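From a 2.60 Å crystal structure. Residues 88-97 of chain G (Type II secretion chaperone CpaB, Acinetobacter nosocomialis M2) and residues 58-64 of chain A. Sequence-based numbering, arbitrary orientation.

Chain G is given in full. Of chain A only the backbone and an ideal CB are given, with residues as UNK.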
# COMPACT_ATOMS: atom_id res chain seq x y z
N PHE G 88 -5.60 -13.70 0.67
CA PHE G 88 -5.71 -12.99 1.94
C PHE G 88 -7.16 -12.59 2.17
O PHE G 88 -7.83 -12.10 1.26
CB PHE G 88 -4.83 -11.74 1.98
CG PHE G 88 -3.36 -12.03 1.78
CD1 PHE G 88 -2.55 -12.35 2.86
CD2 PHE G 88 -2.80 -11.96 0.52
CE1 PHE G 88 -1.21 -12.60 2.68
CE2 PHE G 88 -1.45 -12.21 0.33
CZ PHE G 88 -0.66 -12.54 1.41
N GLN G 89 -7.65 -12.80 3.40
CA GLN G 89 -9.01 -12.43 3.77
C GLN G 89 -8.96 -11.60 5.05
O GLN G 89 -8.64 -12.11 6.12
CB GLN G 89 -9.89 -13.66 3.96
CG GLN G 89 -10.40 -14.25 2.65
CD GLN G 89 -11.51 -15.26 2.86
OE1 GLN G 89 -11.72 -15.75 3.97
NE2 GLN G 89 -12.23 -15.58 1.79
N MSE G 90 -9.28 -10.31 4.92
CA MSE G 90 -9.33 -9.38 6.04
C MSE G 90 -10.59 -8.54 5.94
O MSE G 90 -10.54 -7.31 5.98
CB MSE G 90 -8.08 -8.50 6.06
CG MSE G 90 -6.83 -9.24 6.53
SE MSE G 90 -5.17 -8.32 6.09
CE MSE G 90 -5.09 -8.77 4.20
N LEU G 91 -11.73 -9.24 5.78
CA LEU G 91 -12.98 -8.61 5.38
C LEU G 91 -13.31 -7.36 6.19
O LEU G 91 -13.83 -6.38 5.65
CB LEU G 91 -14.13 -9.62 5.49
CG LEU G 91 -14.26 -10.69 4.39
CD1 LEU G 91 -13.17 -11.76 4.49
CD2 LEU G 91 -15.64 -11.33 4.44
N GLU G 92 -13.02 -7.38 7.50
CA GLU G 92 -13.30 -6.20 8.31
C GLU G 92 -12.52 -4.98 7.82
O GLU G 92 -13.01 -3.85 7.91
CB GLU G 92 -12.97 -6.47 9.78
CG GLU G 92 -13.46 -5.37 10.72
CD GLU G 92 -12.64 -5.27 11.99
OE1 GLU G 92 -11.74 -6.10 12.19
OE2 GLU G 92 -12.90 -4.34 12.79
N TYR G 93 -11.32 -5.20 7.29
CA TYR G 93 -10.53 -4.13 6.70
C TYR G 93 -10.79 -3.96 5.21
O TYR G 93 -10.12 -3.15 4.56
CB TYR G 93 -9.04 -4.40 6.93
CG TYR G 93 -8.63 -4.44 8.38
CD1 TYR G 93 -9.34 -3.72 9.34
CD2 TYR G 93 -7.54 -5.19 8.80
CE1 TYR G 93 -8.97 -3.75 10.67
CE2 TYR G 93 -7.17 -5.23 10.13
CZ TYR G 93 -7.89 -4.50 11.06
OH TYR G 93 -7.52 -4.53 12.39
N GLY G 94 -11.75 -4.70 4.65
CA GLY G 94 -12.10 -4.56 3.26
C GLY G 94 -11.12 -5.18 2.28
O GLY G 94 -11.07 -4.75 1.12
N ILE G 95 -10.33 -6.16 2.70
CA ILE G 95 -9.33 -6.80 1.85
C ILE G 95 -9.75 -8.24 1.61
O ILE G 95 -9.85 -9.04 2.54
CB ILE G 95 -7.93 -6.73 2.48
CG1 ILE G 95 -7.58 -5.29 2.83
CG2 ILE G 95 -6.91 -7.30 1.52
CD1 ILE G 95 -7.52 -4.36 1.64
N ASN G 96 -10.00 -8.56 0.34
CA ASN G 96 -10.35 -9.93 -0.07
C ASN G 96 -9.82 -10.10 -1.50
O ASN G 96 -10.50 -9.75 -2.47
CB ASN G 96 -11.85 -10.17 0.02
CG ASN G 96 -12.23 -11.58 -0.37
OD1 ASN G 96 -11.48 -12.53 -0.16
ND2 ASN G 96 -13.41 -11.73 -0.96
N ARG G 97 -8.62 -10.66 -1.61
CA ARG G 97 -7.95 -10.74 -2.90
C ARG G 97 -6.94 -11.87 -2.87
O ARG G 97 -6.59 -12.40 -1.81
CB ARG G 97 -7.26 -9.41 -3.24
CG ARG G 97 -6.14 -9.02 -2.29
CD ARG G 97 -6.11 -7.52 -2.08
NE ARG G 97 -6.11 -6.80 -3.35
CZ ARG G 97 -6.36 -5.50 -3.46
NH1 ARG G 97 -6.63 -4.77 -2.39
NH2 ARG G 97 -6.35 -4.92 -4.66
N UNK A 58 -21.38 -6.84 10.08
CA UNK A 58 -20.96 -8.03 9.37
C UNK A 58 -20.37 -7.64 8.02
O UNK A 58 -20.59 -6.53 7.52
CB UNK A 58 -22.13 -9.00 9.19
N UNK A 59 -19.61 -8.56 7.43
CA UNK A 59 -18.89 -8.30 6.19
C UNK A 59 -19.08 -9.47 5.24
O UNK A 59 -18.91 -10.63 5.63
CB UNK A 59 -17.40 -8.06 6.46
N UNK A 60 -19.43 -9.16 4.00
CA UNK A 60 -19.80 -10.16 3.01
C UNK A 60 -18.72 -10.28 1.94
O UNK A 60 -18.29 -9.27 1.37
CB UNK A 60 -21.15 -9.81 2.37
N UNK A 61 -18.29 -11.51 1.68
CA UNK A 61 -17.39 -11.79 0.57
C UNK A 61 -18.13 -11.56 -0.74
O UNK A 61 -19.17 -12.19 -0.99
CB UNK A 61 -16.85 -13.22 0.65
N UNK A 62 -17.60 -10.68 -1.59
CA UNK A 62 -18.24 -10.31 -2.84
C UNK A 62 -17.50 -10.85 -4.05
O UNK A 62 -17.70 -10.36 -5.17
CB UNK A 62 -18.35 -8.79 -2.94
N UNK A 63 -16.64 -11.85 -3.86
CA UNK A 63 -15.79 -12.32 -4.95
C UNK A 63 -16.59 -13.04 -6.03
O UNK A 63 -16.16 -13.08 -7.19
CB UNK A 63 -14.70 -13.25 -4.40
N UNK A 64 -17.75 -13.60 -5.68
CA UNK A 64 -18.59 -14.31 -6.64
C UNK A 64 -19.87 -13.55 -6.95
O UNK A 64 -20.89 -14.15 -7.29
CB UNK A 64 -18.93 -15.70 -6.11

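Chain G offers a tight hairpin: its two strands are joined by backbone hydrogen bonds such as Met G90 N to Ile G95 O (2.8 Å), and the 3-10 turn between them presents Leu G91, whose CA-to-CB bond points toward chain A, and Glu G92, whose bond points sideways. The CA-to-CB bonds of Gln G89 and Asn G96 also point toward chain A, which thus meets an apolar patch beside two amides.

Position 58 has extended backbone angles, but nothing of chain G lies within 5.5 Å of its CB. The residue is Ser A58, whose hydroxyl is hydrogen-bonded elsewhere in the structure.

Position 59 is the closest point of the two backbones, its CA 6.0 Å from the CA of Leu G91. Its CB points toward chain G and sits 3.8 Å from Leu G91 CB and 4.6 Å from Glu G92 N. An apolar side chain would suit the leucine, and a branched aliphatic residue would be at home in a strand; a flat aromatic ring could reach further, along the backbone of the turn. The residue is Tyr A59. With chi1 in the m well, its ring lies against the turn, and Glu G92 CA stands 3.7 Å from the centroid of the Tyr A59 ring, only 6° off the normal, a CH-pi contact over the face. The phenol reaches on to the glutamate side chain, with Tyr A59 OH 3.6 Å from Glu G92 CG.

At position 60 the strand alternates and CB points away from chain G. Many residues would fit as far as this contact can tell; Leu A60 is found.

Position 61 points sideways, yet its CB is 4.1 Å from Asn G96 ND2 and 5.3 Å from Gln G89 NE2. Two amide groups favour a short polar side chain bearing an acceptor: aspartate, asparagine or serine. Asp A61 is the choice, and its carboxylate swings nearer to chain G. The modelled 2.3 Å between Asp A61 OD1 and Asn G96 ND2 is too short to interpret as a bond.

Position 62 points sideways, its CB clear of chain G, and is little constrained; Thr A62 has its hydroxyl bonded elsewhere.

Position 63 turns toward chain G, its CB 4.0 Å from Asn G96 ND2. Something small or polar suits this turn. Ser A63 hydrogen-bonds through both N and OG to Asp A61 OD1, each at 3.0 Å, though that acceptor's place is less certain.

Position 64 is out of reach; Asn A64 occupies it.

Chain A (58-64) SYLDTSN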
# COMPACT_ATOMS: atom_id res chain seq x y z
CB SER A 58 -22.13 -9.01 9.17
OG SER A 58 -22.59 -9.50 10.42
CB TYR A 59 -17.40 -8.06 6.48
CG TYR A 59 -17.17 -6.91 7.44
CD1 TYR A 59 -17.08 -5.61 6.97
CD2 TYR A 59 -17.06 -7.13 8.80
CE1 TYR A 59 -16.87 -4.55 7.85
CE2 TYR A 59 -16.86 -6.09 9.68
CZ TYR A 59 -16.77 -4.80 9.20
OH TYR A 59 -16.56 -3.75 10.07
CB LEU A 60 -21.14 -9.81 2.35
CG LEU A 60 -21.58 -10.69 1.18
CD1 LEU A 60 -21.76 -12.13 1.62
CD2 LEU A 60 -22.86 -10.15 0.55
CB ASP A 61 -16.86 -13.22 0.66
CG ASP A 61 -15.92 -13.58 -0.47
OD1 ASP A 61 -15.48 -12.67 -1.21
OD2 ASP A 61 -15.62 -14.78 -0.63
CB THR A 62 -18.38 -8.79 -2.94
OG1 THR A 62 -17.07 -8.20 -3.04
CG2 THR A 62 -19.07 -8.24 -1.71
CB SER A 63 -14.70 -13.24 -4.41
OG SER A 63 -15.25 -14.32 -3.68
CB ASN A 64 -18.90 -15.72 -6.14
CG ASN A 64 -19.67 -15.72 -4.83
OD1 ASN A 64 -19.68 -14.73 -4.10
ND2 ASN A 64 -20.32 -16.84 -4.53
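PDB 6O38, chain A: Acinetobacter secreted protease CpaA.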